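Local coordinates for fructose-bisphosphatase (PDB 1VDW), which probably removes the 1-phosphate of fructose 1,6-bisphosphate with the help of magnesium, as a homodimeric member of the inositol monophosphatase superfamily, at residues Val46-Val49 with Ala50-Ile53; Leu245-Ile248 with Leu249-Ile252. One frame throughout, in Å; residues are numbered along the deposited sequence. Where two conformers were deposited one is given.

Interaction 1 of 2, residues Val46-Val49 with Ala50-Ile53; sequences VDKV and AENI
Val-46 to Val-49 and Ala-50 to Ile-53 are consecutive turns of one helix, and four i to i+4 backbone bonds tie them together. Ala-50 N donates to Val-46 O, Glu-51 N to Asp-47 O, and Asn-52 N to Lys-48 O at 2.8 Å; the last, from Ile-53 N to Val-49 O, is the longest at 3.2 Å yet the straightest, with an N-H...O angle of 170°. One salt bridge, i to i+3, is added on the flank. Lys-48 leaves the helix with CG anti to its N (chi1 -177°), then bends at chi2 and chi3, and this double bend brings NZ to 2.8 Å from Glu-51 OE1. The oxygen is met nearly along its C-O axis, and the Glu-51 chain that carries it is extended as far as CD. The same lysine passes Asn-52, its CD 3.8 Å from Asn-52 OD1, while Asn-52 CG rests 3.2 Å from Lys-48 O. On another face Ala-50 CB packs against Val-46 O at 3.3 Å. Asp-47 turns elsewhere, its OD1 bonded to Ser-89 OG and its OD2 to Lys-44 N. Val-46, Asp-47 and Ala-50 all touch Leu-86, a predicted magnesium ligand, so this regular alpha-helix, salt-bridged on one flank, backs the probable metal site of the inositol monophosphatase fold.

Interaction 2 of 2, residues Leu245-Ile248 with Leu249-Ile252; sequences LETI and LRSI
In the conformer given for Arg-250, one of two, the side chain bends at chi3 (-56°), and that turn folds its guanidinium back over Thr-247, whose CA lies under one face, offset toward the rim. With chi1 at -67°, Thr-247 OG1 stands beside its own backbone N and on the side where the arginine arrives. A water completes the link: it donates to Thr-247 OG1 at 2.9 Å and accepts from Arg-250 NH2 at 2.6 Å, lying in the guanidinium plane at its edge. The place of the guanidinium and its water bond are thus provisional. OG1 is also bonded to Glu-243 O, one turn earlier. Glu-246 offers this conformer less, since its OE1 stays 4.4 Å from Arg-250 NH1, too far for a salt bridge.

The helix runs out here. Leu-249 N and Arg-250 N still make regular bonds to Leu-245 O and Glu-246 O, but Ser-251 N is shared between a weak bond to Thr-247 O and an i to i+3 bond to Ile-248 O, which it meets from above the carbonyl plane. Ser-251 OG also donates to Thr-247 O at 2.8 Å, so that carbonyl receives both the amide and the side chain of one residue. An alanine here would remove that hydroxyl and is likely to leave Thr-247 O with the weak amide bond as its sole link to this residue.

Leu-245 and Leu-249 run side by side, CD2 of the first 3.6 Å from CD1 of the second. Leu-245, Leu-249 and Ile-248 all touch Ile-237 of strand 234-239, and Ile-248 also touches Ala-189 and Val-191 of strand 189-193. Ser-251 touches Lys-161 and Ile-162; the helix packs on these two strands of the five-stranded mixed sheet, beside helix 160-164.

In the fold
Interaction 1 comes first along the chain, on helix 45-60, and interaction 2 follows near the C-terminus, at the end of helix 242-250. Their centres are 38 Å apart, on opposite sides of the chain's centre, and their nearest atoms remain about 29 Å from each other. The two belong to different layers of the fold: 46-53 packs against helices 3-20 and 89-93 and strand 86-87, close to the predicted magnesium ligands, whereas 245-252 lies on the five-stranded sheet through strands 189-193 and 234-239, away from the annotated sites. The first therefore borders the probable catalytic region, and the second is structural packing of the C-terminal helix on the five-stranded sheet.

Interaction 1 of 2, residues Val46-Val49 with Ala50-Ile53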
loop_
_atom_site.group_PDB
_atom_site.type_symbol
_atom_site.label_atom_id
_atom_site.label_comp_id
_atom_site.label_asym_id
_atom_site.label_seq_id
_atom_site.Cartn_x
_atom_site.Cartn_y
_atom_site.Cartn_z
ATOM N N VAL A 46 16.405 6.797 10.049
ATOM C CA VAL A 46 15.471 5.792 10.544
ATOM C C VAL A 46 15.993 4.355 10.403
ATOM O O VAL A 46 15.739 3.517 11.268
ATOM C CB VAL A 46 14.088 5.918 9.854
ATOM C CG1 VAL A 46 14.182 5.523 8.391
ATOM C CG2 VAL A 46 13.070 5.067 10.592
ATOM N N ASP A 47 16.721 4.070 9.329
ATOM C CA ASP A 47 17.271 2.728 9.126
ATOM C C ASP A 47 18.288 2.398 10.214
ATOM O O ASP A 47 18.283 1.305 10.779
ATOM C CB ASP A 47 17.975 2.621 7.772
ATOM C CG ASP A 47 17.070 2.955 6.616
ATOM O OD1 ASP A 47 15.968 2.376 6.546
ATOM O OD2 ASP A 47 17.471 3.785 5.776
ATOM N N LYS A 48 19.163 3.359 10.493
ATOM C CA LYS A 48 20.205 3.178 11.493
ATOM C C LYS A 48 19.636 3.052 12.897
ATOM O O LYS A 48 20.098 2.225 13.685
ATOM C CB LYS A 48 21.197 4.343 11.434
ATOM C CG LYS A 48 22.365 4.210 12.407
ATOM C CD LYS A 48 23.147 2.922 12.181
ATOM C CE LYS A 48 23.758 2.869 10.789
ATOM N NZ LYS A 48 24.599 1.651 10.602
ATOM N N VAL A 49 18.644 3.874 13.218
ATOM C CA VAL A 49 18.039 3.804 14.537
ATOM C C VAL A 49 17.362 2.449 14.704
ATOM O O VAL A 49 17.490 1.808 15.745
ATOM C CB VAL A 49 17.000 4.927 14.752
ATOM C CG1 VAL A 49 16.307 4.744 16.094
ATOM C CG2 VAL A 49 17.690 6.289 14.698
ATOM N N ALA A 50 16.653 2.006 13.669
ATOM C CA ALA A 50 15.971 0.719 13.725
ATOM C C ALA A 50 16.992 -0.397 13.906
ATOM O O ALA A 50 16.772 -1.340 14.666
ATOM C CB ALA A 50 15.167 0.496 12.447
ATOM N N GLU A 51 18.114 -0.279 13.206
ATOM C CA GLU A 51 19.167 -1.277 13.295
ATOM C C GLU A 51 19.786 -1.302 14.691
ATOM O O GLU A 51 19.993 -2.371 15.266
ATOM C CB GLU A 51 20.255 -0.989 12.261
ATOM C CG GLU A 51 21.393 -1.994 12.271
ATOM C CD GLU A 51 22.483 -1.650 11.277
ATOM O OE1 GLU A 51 23.100 -0.572 11.417
ATOM O OE2 GLU A 51 22.722 -2.456 10.353
ATOM N N ASN A 52 20.071 -0.123 15.236
ATOM C CA ASN A 52 20.681 -0.029 16.561
ATOM C C ASN A 52 19.890 -0.726 17.653
ATOM O O ASN A 52 20.447 -1.501 18.430
ATOM C CB ASN A 52 20.875 1.435 16.975
ATOM C CG ASN A 52 22.007 2.110 16.233
ATOM O OD1 ASN A 52 22.874 1.451 15.669
ATOM N ND2 ASN A 52 22.011 3.439 16.248
ATOM N N ILE A 53 18.595 -0.448 17.717
ATOM C CA ILE A 53 17.752 -1.029 18.753
ATOM C C ILE A 53 17.530 -2.534 18.654
ATOM O O ILE A 53 17.543 -3.230 19.670
ATOM C CB ILE A 53 16.372 -0.329 18.807
ATOM C CG1 ILE A 53 15.661 -0.457 17.459
ATOM C CG2 ILE A 53 16.551 1.136 19.179
ATOM C CD1 ILE A 53 14.285 0.182 17.430
#

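Interaction 2 of 2, residues Leu245-Ile248 with Leu249-Ile252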
loop_
_atom_site.group_PDB
_atom_site.type_symbol
_atom_site.label_atom_id
_atom_site.label_comp_id
_atom_site.label_asym_id
_atom_site.label_seq_id
_atom_site.Cartn_x
_atom_site.Cartn_y
_atom_site.Cartn_z
ATOM N N LEU A 245 -0.223 -21.198 -8.172
ATOM C CA LEU A 245 1.226 -21.057 -8.132
ATOM C C LEU A 245 1.823 -21.573 -9.439
ATOM O O LEU A 245 2.677 -20.924 -10.040
ATOM C CB LEU A 245 1.797 -21.832 -6.938
ATOM C CG LEU A 245 3.225 -21.492 -6.496
ATOM C CD1 LEU A 245 3.459 -22.036 -5.098
ATOM C CD2 LEU A 245 4.238 -22.055 -7.476
ATOM N N GLU A 246 1.367 -22.739 -9.884
ATOM C CA GLU A 246 1.871 -23.307 -11.127
ATOM C C GLU A 246 1.497 -22.444 -12.328
ATOM O O GLU A 246 2.284 -22.299 -13.264
ATOM C CB GLU A 246 1.359 -24.740 -11.301
ATOM C CG GLU A 246 2.084 -25.728 -10.398
ATOM C CD GLU A 246 1.619 -27.154 -10.583
ATOM O OE1 GLU A 246 1.415 -27.568 -11.744
ATOM O OE2 GLU A 246 1.473 -27.865 -9.567
ATOM N N THR A 247 0.302 -21.861 -12.297
ATOM C CA THR A 247 -0.134 -20.994 -13.385
ATOM C C THR A 247 0.764 -19.763 -13.443
ATOM O O THR A 247 1.127 -19.297 -14.522
ATOM C CB THR A 247 -1.594 -20.547 -13.193
ATOM O OG1 THR A 247 -2.457 -21.683 -13.321
ATOM C CG2 THR A 247 -1.977 -19.496 -14.230
ATOM N N ILE A 248 1.128 -19.239 -12.276
ATOM C CA ILE A 248 1.999 -18.075 -12.223
ATOM C C ILE A 248 3.362 -18.425 -12.818
ATOM O O ILE A 248 3.909 -17.670 -13.618
ATOM C CB ILE A 248 2.175 -17.576 -10.767
ATOM C CG1 ILE A 248 0.853 -16.983 -10.268
ATOM C CG2 ILE A 248 3.292 -16.538 -10.695
ATOM C CD1 ILE A 248 0.838 -16.650 -8.789
ATOM N N LEU A 249 3.905 -19.577 -12.436
ATOM C CA LEU A 249 5.200 -19.997 -12.959
ATOM C C LEU A 249 5.163 -20.125 -14.482
ATOM O O LEU A 249 6.100 -19.715 -15.168
ATOM C CB LEU A 249 5.621 -21.330 -12.332
ATOM C CG LEU A 249 5.993 -21.281 -10.846
ATOM C CD1 LEU A 249 6.273 -22.690 -10.343
ATOM C CD2 LEU A 249 7.208 -20.385 -10.647
ATOM N N ARG A 250 4.075 -20.682 -15.004
ATOM C CA ARG A 250 3.933 -20.848 -16.449
ATOM C C ARG A 250 3.766 -19.515 -17.168
ATOM O O ARG A 250 4.012 -19.413 -18.372
ATOM C CB ARG A 250 2.729 -21.739 -16.779
ATOM C CG ARG A 250 2.898 -23.204 -16.423
ATOM C CD ARG A 250 1.893 -24.093 -17.157
ATOM N NE ARG A 250 0.505 -23.702 -16.922
ATOM C CZ ARG A 250 -0.151 -23.912 -15.785
ATOM N NH1 ARG A 250 0.451 -24.512 -14.768
ATOM N NH2 ARG A 250 -1.413 -23.522 -15.667
ATOM N N SER A 251 3.356 -18.489 -16.428
ATOM C CA SER A 251 3.127 -17.174 -17.012
ATOM C C SER A 251 4.272 -16.184 -16.854
ATOM O O SER A 251 4.161 -15.035 -17.286
ATOM C CB SER A 251 1.859 -16.565 -16.417
ATOM O OG SER A 251 0.745 -17.418 -16.609
ATOM N N ILE A 252 5.367 -16.615 -16.235
ATOM C CA ILE A 252 6.503 -15.725 -16.038
ATOM C C ILE A 252 7.133 -15.326 -17.367
ATOM O O ILE A 252 7.387 -16.168 -18.229
ATOM C CB ILE A 252 7.573 -16.372 -15.126
ATOM C CG1 ILE A 252 7.018 -16.504 -13.705
ATOM C CG2 ILE A 252 8.843 -15.529 -15.127
ATOM C CD1 ILE A 252 7.991 -17.094 -12.707
HETATM O O HOH W 1 -1.896 -24.552 -13.304
#